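Local coordinates for protein acireductone dioxygenase (Bacillus anthracis, PDB 4QGL) that probably catalyses the metal-dependent reaction of oxygen with an acireductone in methionine salvage, the products depending on whether iron or nickel is bound, at residues R111-G116 with L134-L139; S115-F120 with Q153-V158; H103-D108 with A146-T151. All blocks are in the same frame, centred on the assembly; numbering follows the deposited sequence.

Contact 1 (R111-G116 with L134-L139). With CD (cadmium ion), chain C.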
# COMPACT_ATOMS: atom_id res chain seq x y z
N ARG A 111 -2.51 -2.88 1.84
CA ARG A 111 -2.78 -2.25 0.55
C ARG A 111 -2.07 -3.06 -0.52
O ARG A 111 -0.96 -3.53 -0.29
CB ARG A 111 -2.28 -0.78 0.53
CG ARG A 111 -3.01 0.19 1.46
CD ARG A 111 -4.49 0.36 1.08
NE ARG A 111 -5.19 1.29 1.98
CZ ARG A 111 -5.67 0.96 3.18
NH1 ARG A 111 -5.56 -0.27 3.64
NH2 ARG A 111 -6.27 1.88 3.90
N PHE A 112 -2.70 -3.24 -1.68
CA PHE A 112 -1.99 -3.80 -2.83
C PHE A 112 -2.02 -2.81 -3.96
O PHE A 112 -3.09 -2.37 -4.34
CB PHE A 112 -2.63 -5.09 -3.27
CG PHE A 112 -2.17 -5.58 -4.63
CD1 PHE A 112 -0.96 -6.17 -4.78
CD2 PHE A 112 -3.00 -5.48 -5.73
CE1 PHE A 112 -0.56 -6.63 -6.02
CE2 PHE A 112 -2.61 -5.94 -6.96
CZ PHE A 112 -1.38 -6.51 -7.11
N ILE A 113 -0.89 -2.46 -4.53
CA ILE A 113 -0.93 -1.46 -5.59
C ILE A 113 -1.23 -2.10 -6.94
O ILE A 113 -0.56 -3.06 -7.35
CB ILE A 113 0.38 -0.67 -5.69
CG1 ILE A 113 0.78 -0.04 -4.34
CG2 ILE A 113 0.28 0.37 -6.78
CD1 ILE A 113 -0.36 0.39 -3.45
N VAL A 114 -2.24 -1.56 -7.60
CA VAL A 114 -2.59 -1.97 -8.95
C VAL A 114 -2.01 -1.06 -9.99
O VAL A 114 -1.47 -1.50 -10.97
CB VAL A 114 -4.10 -1.99 -9.19
CG1 VAL A 114 -4.40 -2.72 -10.50
CG2 VAL A 114 -4.86 -2.67 -8.05
N SER A 115 -2.16 0.24 -9.78
CA SER A 115 -1.58 1.26 -10.66
C SER A 115 -1.01 2.41 -9.87
O SER A 115 -1.36 2.58 -8.71
CB SER A 115 -2.66 1.78 -11.58
OG SER A 115 -2.99 0.80 -12.55
N GLY A 116 -0.16 3.23 -10.50
CA GLY A 116 0.45 4.43 -9.89
C GLY A 116 1.43 4.12 -8.80
O GLY A 116 2.11 3.10 -8.86
N LEU A 134 6.34 2.03 -3.25
CA LEU A 134 5.65 0.89 -3.78
C LEU A 134 5.44 0.97 -5.28
O LEU A 134 5.10 2.04 -5.79
CB LEU A 134 4.29 0.77 -3.09
CG LEU A 134 4.32 0.70 -1.58
CD1 LEU A 134 2.91 0.69 -1.05
CD2 LEU A 134 5.07 -0.52 -1.09
N GLU A 135 5.59 -0.16 -5.97
CA GLU A 135 5.30 -0.23 -7.39
C GLU A 135 4.11 -1.14 -7.61
O GLU A 135 3.76 -1.95 -6.74
CB GLU A 135 6.51 -0.75 -8.15
CG GLU A 135 7.72 0.20 -8.13
CD GLU A 135 7.63 1.21 -9.24
OE1 GLU A 135 6.68 1.06 -10.01
OE2 GLU A 135 8.47 2.13 -9.37
N PRO A 136 3.45 -1.01 -8.75
CA PRO A 136 2.35 -1.95 -8.96
C PRO A 136 2.80 -3.37 -8.76
O PRO A 136 3.92 -3.69 -9.05
CB PRO A 136 1.96 -1.70 -10.41
CG PRO A 136 2.28 -0.23 -10.62
CD PRO A 136 3.51 0.03 -9.80
N GLY A 137 1.92 -4.21 -8.23
CA GLY A 137 2.28 -5.61 -7.97
C GLY A 137 2.73 -5.82 -6.53
O GLY A 137 2.99 -6.96 -6.12
N ASP A 138 2.76 -4.71 -5.78
CA ASP A 138 3.26 -4.68 -4.42
C ASP A 138 2.13 -4.81 -3.40
O ASP A 138 1.27 -3.96 -3.38
CB ASP A 138 3.94 -3.33 -4.17
CG ASP A 138 5.42 -3.32 -4.55
OD1 ASP A 138 5.94 -4.38 -4.97
OD2 ASP A 138 6.10 -2.27 -4.42
N LEU A 139 2.13 -5.82 -2.54
CA LEU A 139 1.24 -5.84 -1.37
C LEU A 139 2.04 -5.66 -0.14
O LEU A 139 3.03 -6.37 0.04
CB LEU A 139 0.45 -7.13 -1.22
CG LEU A 139 -0.45 -7.09 0.03
CD1 LEU A 139 -1.80 -7.63 -0.26
CD2 LEU A 139 0.14 -7.81 1.22
CD CD C . 7.34 3.03 -11.17
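Phe-112 turns CG anti to its backbone N (chi1 167°), and the ring is brought against the chain from Gly-137 to Leu-139. Leu-139 also sets CG anti to its backbone N, and both side chains rise from the same face of the sheet. This sheet belongs to the beta-barrel of the cupin fold, in which strand 109-113 lies beside strand 138-142. Phe-112 and Leu-139 are an antiparallel non-hydrogen-bonded pair. Phe-112 CD1 is 3.9 Å from Leu-139 CB, and Leu-139 N sits near the plane of the ring at its edge. Trp-37 stacks on the same ring.

Two backbone hydrogen bonds fix the pairing. Ile-113 N donates to Asp-138 O at 2.9 Å. Gly-137 N donates to Ile-113 O, also at 2.9 Å. The second bond grips a type II beta turn from Glu-135 to Asp-138. Gly-137 has a positive phi of 96° in it, which suits glycine. Inside the turn, Asp-138 OD2 takes the N-H of Glu-135 at 2.7 Å, from above the carboxylate plane. Asp-138 OD1 is bonded to Tyr-34 OH and forms a salt bridge with Lys-36 NZ. The carboxylate therefore has partners on both oxygens.

Apolar contacts complete the buried interface. Ile-113 and Leu-134 cross at about a right angle, with Ile-113 CG1 3.8 Å from Leu-134 CB. The Pro-136 ring lies against backbone carbonyls, its CB 3.5 Å from Val-114 O. There the chain leaves strand 109-113 through a classic beta bulge, Val-114 and Ser-115 opposite Val-159. Gly-1 and His-117 complete a cadmium site with Glu-135. The Glu-135 carboxylate holds that ion with both oxygens, OE1 at 2.4 Å and OE2 at 2.3 Å.

Contact 2 (S115-F120 with Q153-V158). With CD (cadmium ion), chain C.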
# COMPACT_ATOMS: atom_id res chain seq x y z
N SER A 115 -2.16 0.24 -9.78
CA SER A 115 -1.58 1.26 -10.66
C SER A 115 -1.01 2.41 -9.87
O SER A 115 -1.36 2.58 -8.71
CB SER A 115 -2.66 1.78 -11.58
OG SER A 115 -2.99 0.80 -12.55
N GLY A 116 -0.16 3.23 -10.50
CA GLY A 116 0.45 4.43 -9.89
C GLY A 116 1.43 4.12 -8.80
O GLY A 116 2.11 3.10 -8.86
N HIS A 117 1.51 4.99 -7.79
CA HIS A 117 2.54 4.87 -6.73
C HIS A 117 2.07 5.35 -5.37
O HIS A 117 1.12 6.12 -5.26
CB HIS A 117 3.80 5.66 -7.08
CG HIS A 117 4.35 5.35 -8.43
ND1 HIS A 117 3.91 5.97 -9.58
CD2 HIS A 117 5.33 4.50 -8.82
CE1 HIS A 117 4.57 5.50 -10.62
NE2 HIS A 117 5.44 4.60 -10.18
N GLY A 118 2.72 4.87 -4.32
CA GLY A 118 2.53 5.46 -3.01
C GLY A 118 3.81 5.33 -2.23
O GLY A 118 4.71 4.61 -2.64
N ILE A 119 3.91 6.07 -1.13
CA ILE A 119 5.00 5.91 -0.20
C ILE A 119 4.41 5.75 1.19
O ILE A 119 3.68 6.61 1.63
CB ILE A 119 5.95 7.13 -0.14
CG1 ILE A 119 6.51 7.50 -1.52
CG2 ILE A 119 7.15 6.78 0.74
CD1 ILE A 119 6.94 8.95 -1.62
N PHE A 120 4.75 4.67 1.87
CA PHE A 120 4.48 4.59 3.28
C PHE A 120 5.71 4.92 4.08
O PHE A 120 6.78 4.38 3.83
CB PHE A 120 4.04 3.20 3.67
CG PHE A 120 2.55 3.01 3.56
CD1 PHE A 120 1.72 3.53 4.52
CD2 PHE A 120 1.98 2.32 2.49
CE1 PHE A 120 0.36 3.38 4.42
CE2 PHE A 120 0.62 2.17 2.39
CZ PHE A 120 -0.18 2.71 3.36
N GLN A 153 3.40 10.09 -4.75
CA GLN A 153 4.59 10.54 -5.40
C GLN A 153 4.21 11.67 -6.33
O GLN A 153 3.13 12.25 -6.22
CB GLN A 153 5.26 9.38 -6.14
CG GLN A 153 5.56 8.21 -5.22
CD GLN A 153 6.86 7.50 -5.57
OE1 GLN A 153 6.86 6.38 -6.06
NE2 GLN A 153 7.97 8.15 -5.32
N ASP A 154 5.12 11.98 -7.25
CA ASP A 154 5.00 13.21 -8.02
C ASP A 154 4.03 13.04 -9.18
O ASP A 154 3.66 14.00 -9.80
CB ASP A 154 6.40 13.68 -8.45
CG ASP A 154 7.35 13.89 -7.23
OD1 ASP A 154 6.84 13.84 -6.09
OD2 ASP A 154 8.59 14.08 -7.38
N ASP A 155 3.58 11.82 -9.47
CA ASP A 155 2.52 11.61 -10.43
C ASP A 155 1.15 11.77 -9.77
O ASP A 155 0.13 11.75 -10.46
CB ASP A 155 2.66 10.25 -11.17
CG ASP A 155 2.71 9.05 -10.22
OD1 ASP A 155 3.32 9.19 -9.12
OD2 ASP A 155 2.13 7.95 -10.56
N ARG A 156 1.15 11.94 -8.44
CA ARG A 156 -0.08 12.18 -7.64
C ARG A 156 -1.28 11.29 -8.09
O ARG A 156 -2.38 11.79 -8.28
CB ARG A 156 -0.49 13.67 -7.65
CG ARG A 156 0.56 14.69 -7.21
CD ARG A 156 0.49 14.98 -5.72
NE ARG A 156 -0.67 15.82 -5.37
CZ ARG A 156 -1.02 16.16 -4.12
NH1 ARG A 156 -0.30 15.75 -3.08
NH2 ARG A 156 -2.09 16.91 -3.91
N GLN A 157 -1.07 9.99 -8.23
CA GLN A 157 -2.16 9.09 -8.57
C GLN A 157 -1.87 7.67 -8.11
O GLN A 157 -0.77 7.16 -8.25
CB GLN A 157 -2.42 9.12 -10.06
CG GLN A 157 -1.24 8.61 -10.84
CD GLN A 157 -1.39 8.85 -12.30
OE1 GLN A 157 -2.42 9.33 -12.74
NE2 GLN A 157 -0.35 8.52 -13.07
N VAL A 158 -2.88 7.02 -7.56
CA VAL A 158 -2.74 5.63 -7.17
C VAL A 158 -4.06 4.91 -7.30
O VAL A 158 -5.14 5.47 -7.05
CB VAL A 158 -2.13 5.53 -5.75
CG1 VAL A 158 -3.16 5.75 -4.66
CG2 VAL A 158 -1.47 4.20 -5.54
CD CD C . 7.34 3.03 -11.17
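A histidine-carboxylate hydrogen bond between His-117 and Asp-155 backs one of the cadmium sites of this cupin. It joins the chain around the beginning of strand 116-123 to the loop that leads into strand 158-164. His-117 ND1 donates to Asp-155 OD2 at 2.8 Å. The oxygen lies in the plane of the imidazole, at its edge. The ring approaches that oxygen from above the carboxylate plane, and the two planes stand 72° apart. At the other ring nitrogen, His-117 NE2 is 2.7 Å from the cadmium ion, which also lies in the ring plane. Glu-135 and the carbonyl of Gly-1 bind the same ion.

In His-117, a chi1 of -52° puts CG anti to the carbonyl carbon, where it lies 3.6 Å from Gln-153 OE1. The two side chains cross at about a right angle. Gln-153 OE1 comes within 3.3 Å of His-117 CB. The aliphatic part of Gln-153 reaches past this CB to the next outward side chain, where its CG is 3.9 Å from Ile-119 CG1. Gln-153 also begins a type I beta turn that ends at Arg-156 and carries Asp-155 to the histidine.

The backbones meet at Gly-116 and Val-158, an antiparallel non-hydrogen-bonded pair. His-117 N donates to Gln-157 O at 3.2 Å, in the plane of that carbonyl. Gly-116 CA is 3.4 Å from the same oxygen, a CA-H...O contact, and Gly-116 has a positive phi that favours glycine. Val-158 CG2 lies 3.6 Å from Ser-115 O.

With ND1 donating its N-H to Asp-155, the geometry is consistent with His-117 offering NE2 to the metal as a neutral imidazole. The nearby carboxylate would be expected to make the ring more electron-rich and to fix its rotation.

Contact 3 (H103-D108 with A146-T151). With CD (cadmium ion), chain B.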
# COMPACT_ATOMS: atom_id res chain seq x y z
N HIS A 103 -0.03 8.83 12.22
CA HIS A 103 -1.06 8.18 13.03
C HIS A 103 -0.71 6.74 13.16
O HIS A 103 0.21 6.28 12.51
CB HIS A 103 -2.43 8.32 12.37
CG HIS A 103 -2.48 7.82 10.97
ND1 HIS A 103 -1.90 8.49 9.92
CD2 HIS A 103 -2.96 6.67 10.46
CE1 HIS A 103 -2.07 7.80 8.81
NE2 HIS A 103 -2.73 6.70 9.12
N HIS A 104 -1.41 6.04 14.04
CA HIS A 104 -1.48 4.58 13.98
C HIS A 104 -2.90 4.07 13.86
O HIS A 104 -3.84 4.86 13.80
CB HIS A 104 -0.71 3.91 15.12
CG HIS A 104 -1.30 4.10 16.47
ND1 HIS A 104 -0.76 4.98 17.40
CD2 HIS A 104 -2.32 3.48 17.10
CE1 HIS A 104 -1.46 4.91 18.52
NE2 HIS A 104 -2.42 4.02 18.36
N HIS A 105 -3.04 2.74 13.75
CA HIS A 105 -4.35 2.06 13.83
C HIS A 105 -4.28 0.86 14.78
O HIS A 105 -3.21 0.28 14.97
CB HIS A 105 -4.80 1.56 12.44
CG HIS A 105 -4.62 2.56 11.34
ND1 HIS A 105 -5.49 3.61 11.14
CD2 HIS A 105 -3.70 2.64 10.35
CE1 HIS A 105 -5.10 4.31 10.09
NE2 HIS A 105 -3.99 3.76 9.61
N THR A 106 -5.43 0.45 15.34
CA THR A 106 -5.53 -0.78 16.16
C THR A 106 -5.66 -2.09 15.39
O THR A 106 -5.65 -3.16 15.99
CB THR A 106 -6.73 -0.74 17.09
OG1 THR A 106 -7.88 -0.38 16.33
CG2 THR A 106 -6.47 0.27 18.22
N ASP A 107 -5.84 -2.00 14.07
CA ASP A 107 -5.67 -3.15 13.17
C ASP A 107 -4.58 -2.84 12.12
O ASP A 107 -4.15 -1.68 11.95
CB ASP A 107 -7.01 -3.53 12.48
CG ASP A 107 -8.05 -4.17 13.45
OD1 ASP A 107 -7.64 -4.79 14.47
OD2 ASP A 107 -9.29 -4.05 13.18
N ASP A 108 -4.11 -3.89 11.46
CA ASP A 108 -3.16 -3.83 10.35
C ASP A 108 -3.75 -2.99 9.22
O ASP A 108 -4.96 -2.96 9.08
CB ASP A 108 -2.91 -5.24 9.81
CG ASP A 108 -2.06 -6.12 10.76
OD1 ASP A 108 -1.52 -5.61 11.78
OD2 ASP A 108 -1.91 -7.32 10.44
N ALA A 146 1.91 0.59 14.72
CA ALA A 146 3.07 1.24 14.13
C ALA A 146 2.72 2.64 13.64
O ALA A 146 1.85 2.82 12.81
CB ALA A 146 3.63 0.42 13.00
N ARG A 147 3.44 3.62 14.16
CA ARG A 147 3.29 5.00 13.70
C ARG A 147 3.76 5.11 12.24
O ARG A 147 4.83 4.59 11.90
CB ARG A 147 4.07 5.94 14.60
CG ARG A 147 3.74 5.82 16.07
CD ARG A 147 2.38 6.41 16.45
NE ARG A 147 2.28 7.89 16.32
CZ ARG A 147 1.14 8.59 16.38
NH1 ARG A 147 -0.03 7.98 16.58
NH2 ARG A 147 1.16 9.89 16.22
N HIS A 148 2.93 5.72 11.40
CA HIS A 148 3.24 5.85 9.98
C HIS A 148 2.45 7.00 9.35
O HIS A 148 1.52 7.48 9.97
CB HIS A 148 2.98 4.52 9.26
CG HIS A 148 1.55 4.11 9.25
ND1 HIS A 148 0.92 3.60 10.35
CD2 HIS A 148 0.62 4.16 8.27
CE1 HIS A 148 -0.35 3.36 10.07
NE2 HIS A 148 -0.56 3.71 8.81
N TYR A 149 2.83 7.47 8.17
CA TYR A 149 1.95 8.29 7.34
C TYR A 149 2.08 7.91 5.87
O TYR A 149 2.88 7.01 5.52
CB TYR A 149 2.17 9.78 7.57
CG TYR A 149 3.59 10.22 7.45
CD1 TYR A 149 4.43 10.16 8.55
CD2 TYR A 149 4.09 10.71 6.26
CE1 TYR A 149 5.76 10.57 8.46
CE2 TYR A 149 5.41 11.09 6.15
CZ TYR A 149 6.25 11.02 7.25
OH TYR A 149 7.57 11.40 7.20
N PHE A 150 1.26 8.52 5.01
CA PHE A 150 1.19 8.13 3.59
C PHE A 150 1.36 9.33 2.65
O PHE A 150 0.92 10.43 2.92
CB PHE A 150 -0.12 7.38 3.24
CG PHE A 150 -0.21 6.92 1.77
CD1 PHE A 150 0.44 5.78 1.36
CD2 PHE A 150 -0.91 7.64 0.83
CE1 PHE A 150 0.40 5.37 0.03
CE2 PHE A 150 -0.96 7.24 -0.49
CZ PHE A 150 -0.31 6.10 -0.90
N THR A 151 1.97 9.09 1.51
CA THR A 151 2.20 10.18 0.58
C THR A 151 2.08 9.62 -0.83
O THR A 151 2.49 8.48 -1.12
CB THR A 151 3.58 10.80 0.85
OG1 THR A 151 3.51 11.74 1.95
CG2 THR A 151 4.09 11.52 -0.34
CD CD B . -2.80 4.68 7.90
O HOH W 1 -0.74 1.13 12.55
O HOH W 2 -1.99 5.76 5.98
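His-103 and His-148 bring their imidazoles together at the metal from two facing chain segments, and the rings cross obliquely. Each CG sits between its own backbone N and carbonyl carbon, the crowded position, with chi1 55° for His-103 and 65° for His-148. His-105 instead holds CG anti to its carbonyl carbon. Its ring meets that of His-148 rim to rim, CD2 toward CE1, with neither ring over the face of the other. All three end on one cadmium ion: His-103 NE2 at 2.4 Å, His-105 NE2 at 2.3 Å and His-148 NE2 at 2.6 Å. Glu-109 and water 2 are further ligands.

This is the metal site of the cupin barrel, and the same residues are predicted to bind the iron or nickel of the enzyme. Backbone carbonyls in the second shell orient the rings. His-148 ND1 donates to Ala-146 O at 2.7 Å, in the plane of its ring. His-103 ND1 is bonded to Lys-101 O and His-105 ND1 to Val-171 O. The backbones of His-103 and His-148 are joined as an antiparallel hydrogen-bonded pair. Both its bonds, His-103 N to His-148 O and His-148 N to His-103 O, measure 3.0 Å.

Outside the metal site, Arg-147 bends at chi2 and chi3 and turns one face of its guanidinium to His-103 CA, which lies toward the rim. Glu-102 makes a salt bridge to Arg-147 NE, and Tyr-174 O accepts from NH2. Arg-147 NH1 donates to His-104 ND1 at 3.2 Å, within the guanidinium plane but 38° out of the imidazole plane.

In the fold
Along the chain come 103-108, 111-116 and 115-120, then 134-139 (partner of 111-116), 146-151 (of 103-108) and 153-158 (of 115-120). Contacts 1 and 2 share Ser-115 and Gly-116, where the chain passes from one sheet of the cupin barrel to the other. Their centres are 9 Å apart, and both supply ligands to one cadmium ion. Contact 3 lies 18 Å from each, centre to centre, and holds a second cadmium ion at the predicted iron or nickel site. Strands 116-123 and 148-151 are neighbours in one sheet and tie contact 2 to contact 3. The contacts thus hold two well-separated metal sites of the barrel, and the predicted catalytic one is in contact 3.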